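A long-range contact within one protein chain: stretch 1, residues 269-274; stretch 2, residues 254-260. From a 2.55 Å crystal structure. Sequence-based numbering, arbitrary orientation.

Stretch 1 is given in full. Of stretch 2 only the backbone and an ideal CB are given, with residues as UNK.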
# COMPACT_ATOMS: atom_id res chain seq x y z
N ILE B 269 9.01 22.27 7.88
CA ILE B 269 9.98 21.26 8.41
C ILE B 269 9.77 21.10 9.92
O ILE B 269 9.96 19.97 10.43
CB ILE B 269 11.45 21.61 8.08
CG1 ILE B 269 12.35 20.39 8.33
CG2 ILE B 269 11.91 22.84 8.85
CD1 ILE B 269 13.84 20.67 8.29
N CYS B 270 9.40 22.18 10.61
CA CYS B 270 9.02 22.17 12.04
C CYS B 270 10.22 21.68 12.87
O CYS B 270 11.22 22.42 12.92
CB CYS B 270 7.74 21.36 12.22
SG CYS B 270 6.90 21.63 13.80
N VAL B 271 10.15 20.48 13.46
CA VAL B 271 11.21 19.91 14.35
C VAL B 271 11.90 18.75 13.63
O VAL B 271 11.25 17.71 13.42
CB VAL B 271 10.63 19.47 15.71
CG1 VAL B 271 11.72 19.04 16.67
CG2 VAL B 271 9.76 20.55 16.34
N GLN B 272 13.18 18.92 13.29
CA GLN B 272 14.02 17.91 12.60
C GLN B 272 15.20 17.52 13.50
O GLN B 272 16.07 18.38 13.73
CB GLN B 272 14.52 18.46 11.26
CG GLN B 272 15.34 17.46 10.45
CD GLN B 272 14.53 16.27 10.02
OE1 GLN B 272 13.43 16.41 9.48
NE2 GLN B 272 15.06 15.08 10.26
N PHE B 273 15.20 16.28 14.00
CA PHE B 273 16.34 15.65 14.72
C PHE B 273 17.40 15.20 13.71
O PHE B 273 17.05 14.68 12.65
CB PHE B 273 15.91 14.43 15.51
CG PHE B 273 15.15 14.70 16.79
CD1 PHE B 273 13.77 14.82 16.78
CD2 PHE B 273 15.82 14.79 18.00
CE1 PHE B 273 13.07 15.05 17.96
CE2 PHE B 273 15.12 15.03 19.18
CZ PHE B 273 13.75 15.15 19.15
N PRO B 274 18.70 15.37 14.00
CA PRO B 274 19.74 14.64 13.29
C PRO B 274 19.82 13.22 13.88
O PRO B 274 19.13 12.95 14.85
CB PRO B 274 21.01 15.47 13.53
CG PRO B 274 20.76 16.21 14.83
CD PRO B 274 19.25 16.27 15.02
N UNK B 254 16.04 23.32 22.70
CA UNK B 254 16.33 23.31 21.25
C UNK B 254 15.04 22.99 20.47
O UNK B 254 14.73 23.70 19.51
CB UNK B 254 17.42 22.29 20.92
N UNK B 255 14.33 21.94 20.91
CA UNK B 255 13.05 21.46 20.29
C UNK B 255 12.01 22.59 20.36
O UNK B 255 11.34 22.82 19.34
CB UNK B 255 12.52 20.21 21.00
N UNK B 256 11.90 23.25 21.52
CA UNK B 256 10.97 24.39 21.74
C UNK B 256 11.38 25.58 20.86
O UNK B 256 10.48 26.22 20.28
CB UNK B 256 10.96 24.81 23.21
N UNK B 257 12.69 25.85 20.75
CA UNK B 257 13.26 26.96 19.96
C UNK B 257 12.98 26.74 18.46
O UNK B 257 12.46 27.67 17.82
CB UNK B 257 14.77 27.08 20.21
N UNK B 258 13.32 25.56 17.95
CA UNK B 258 13.15 25.19 16.51
C UNK B 258 11.66 25.18 16.17
O UNK B 258 11.32 25.60 15.04
CB UNK B 258 13.77 23.82 16.21
N UNK B 259 10.81 24.72 17.09
CA UNK B 259 9.34 24.69 16.91
C UNK B 259 8.81 26.12 16.74
O UNK B 259 8.17 26.41 15.72
CB UNK B 259 8.66 24.01 18.10
N UNK B 260 9.09 26.98 17.72
CA UNK B 260 8.59 28.38 17.77
C UNK B 260 9.11 29.14 16.55
O UNK B 260 8.34 29.96 16.00
CB UNK B 260 9.03 29.08 19.06

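Stretch 2 is a single helical run. Its phi/psi pairs all stay near -60/-45, and backbone hydrogen bonds tie 258 N to 254 O, 259 N to 255 O and 260 N to 256 O. Stretch 1 passes it as a short strand at V271 and Q272 with loop around it. The closest CA pair is C270 and position 259, 5.5 Å apart.

Position 254 has nothing of stretch 1 within 5.5 Å of its ideal CB. This contact sets no preference, beyond a residue that tolerates a helix. It is A254, which makes no contact here.

At position 255 the CA-to-CB bond points sideways. The ideal CB lies 4.6 Å from V271 CG1, and the F273 ring lies further off. The surroundings are apolar and offer no charge. Leucine, isoleucine or methionine would suit, since each could extend to the ring; valine could meet V271 but would reach less far. The residue is I255, with chi1 m and chi2 t. Its end comes nearer to stretch 1 than its CB direction suggests. I255 CG2 packs 4.0 Å from V271 CG1, and I255 CD1 meets F273 CZ at 3.6 Å. The approach to the ring is oblique.

Position 256 points away from stretch 1, and nothing there constrains it. Many helix-compatible residues would fit, polar or charged ones included. It is K256, without contact to stretch 1.

Position 257 is out of reach, so stretch 1 gives no guide to size or polarity. It is A257.

Position 258 aims its CA-to-CB bond toward stretch 1. The ideal CB is 4.4 Å from C270 O and 5.0 Å from V271 CA. Beyond it lie the backbone and the N of Q272. A long, slim, flexible side chain could run along this path. Methionine fits well; leucine would fill less of its length, and glutamine could offer polar atoms to the backbone. The residue is M258, extended with all three chi angles t. It has the largest area covered by the other stretch, 90 Å². M258 CG sits 3.3 Å from C270 O. M258 SD accepts a weak hydrogen bond from Q272 N at 3.6 Å, nearly straight at 176°. Past the sulfur, M258 CE reaches 4.0 Å from Q272 CB.

Position 259 points sideways. Its ideal CB is 4.0 Å from V271 CG2 and 5.2 Å from C270 SG. A methyl group and a sulfur favour an apolar or aromatic side chain; phenylalanine, tyrosine, leucine or methionine are all reasonable. Stretch 1 alone does not call for a hydroxyl. The residue is Y259, chi1 t. Y259 CB packs 4.1 Å from V271 CG2. The ring turns its edge to the cysteine: C270 SG is 3.4 Å from Y259 CD1, near the ring plane, in a sulfur-aromatic contact.

Position 260 is out of reach, and stretch 1 leaves the choice free. It is Q260, which makes no contact here.

Stretch 2 (254-260) AIKAMYQ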
# COMPACT_ATOMS: atom_id res chain seq x y z
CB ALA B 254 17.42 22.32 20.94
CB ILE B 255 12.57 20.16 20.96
CG1 ILE B 255 13.49 18.99 20.63
CG2 ILE B 255 11.12 19.86 20.59
CD1 ILE B 255 13.30 17.78 21.52
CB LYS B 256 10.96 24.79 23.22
CG LYS B 256 10.30 23.79 24.15
CD LYS B 256 9.96 24.37 25.51
CE LYS B 256 9.63 23.31 26.55
NZ LYS B 256 10.70 23.18 27.56
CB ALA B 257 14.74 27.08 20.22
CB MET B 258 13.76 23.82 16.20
CG MET B 258 13.79 23.52 14.71
SD MET B 258 14.71 22.02 14.30
CE MET B 258 14.86 22.20 12.52
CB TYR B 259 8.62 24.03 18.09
CG TYR B 259 7.13 23.93 17.88
CD1 TYR B 259 6.63 23.22 16.80
CD2 TYR B 259 6.23 24.57 18.71
CE1 TYR B 259 5.27 23.13 16.56
CE2 TYR B 259 4.86 24.48 18.49
CZ TYR B 259 4.38 23.76 17.41
OH TYR B 259 3.04 23.65 17.16
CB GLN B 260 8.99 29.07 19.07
CG GLN B 260 8.04 30.20 19.46
CD GLN B 260 8.73 31.31 20.23
OE1 GLN B 260 9.74 31.85 19.79
NE2 GLN B 260 8.18 31.65 21.38
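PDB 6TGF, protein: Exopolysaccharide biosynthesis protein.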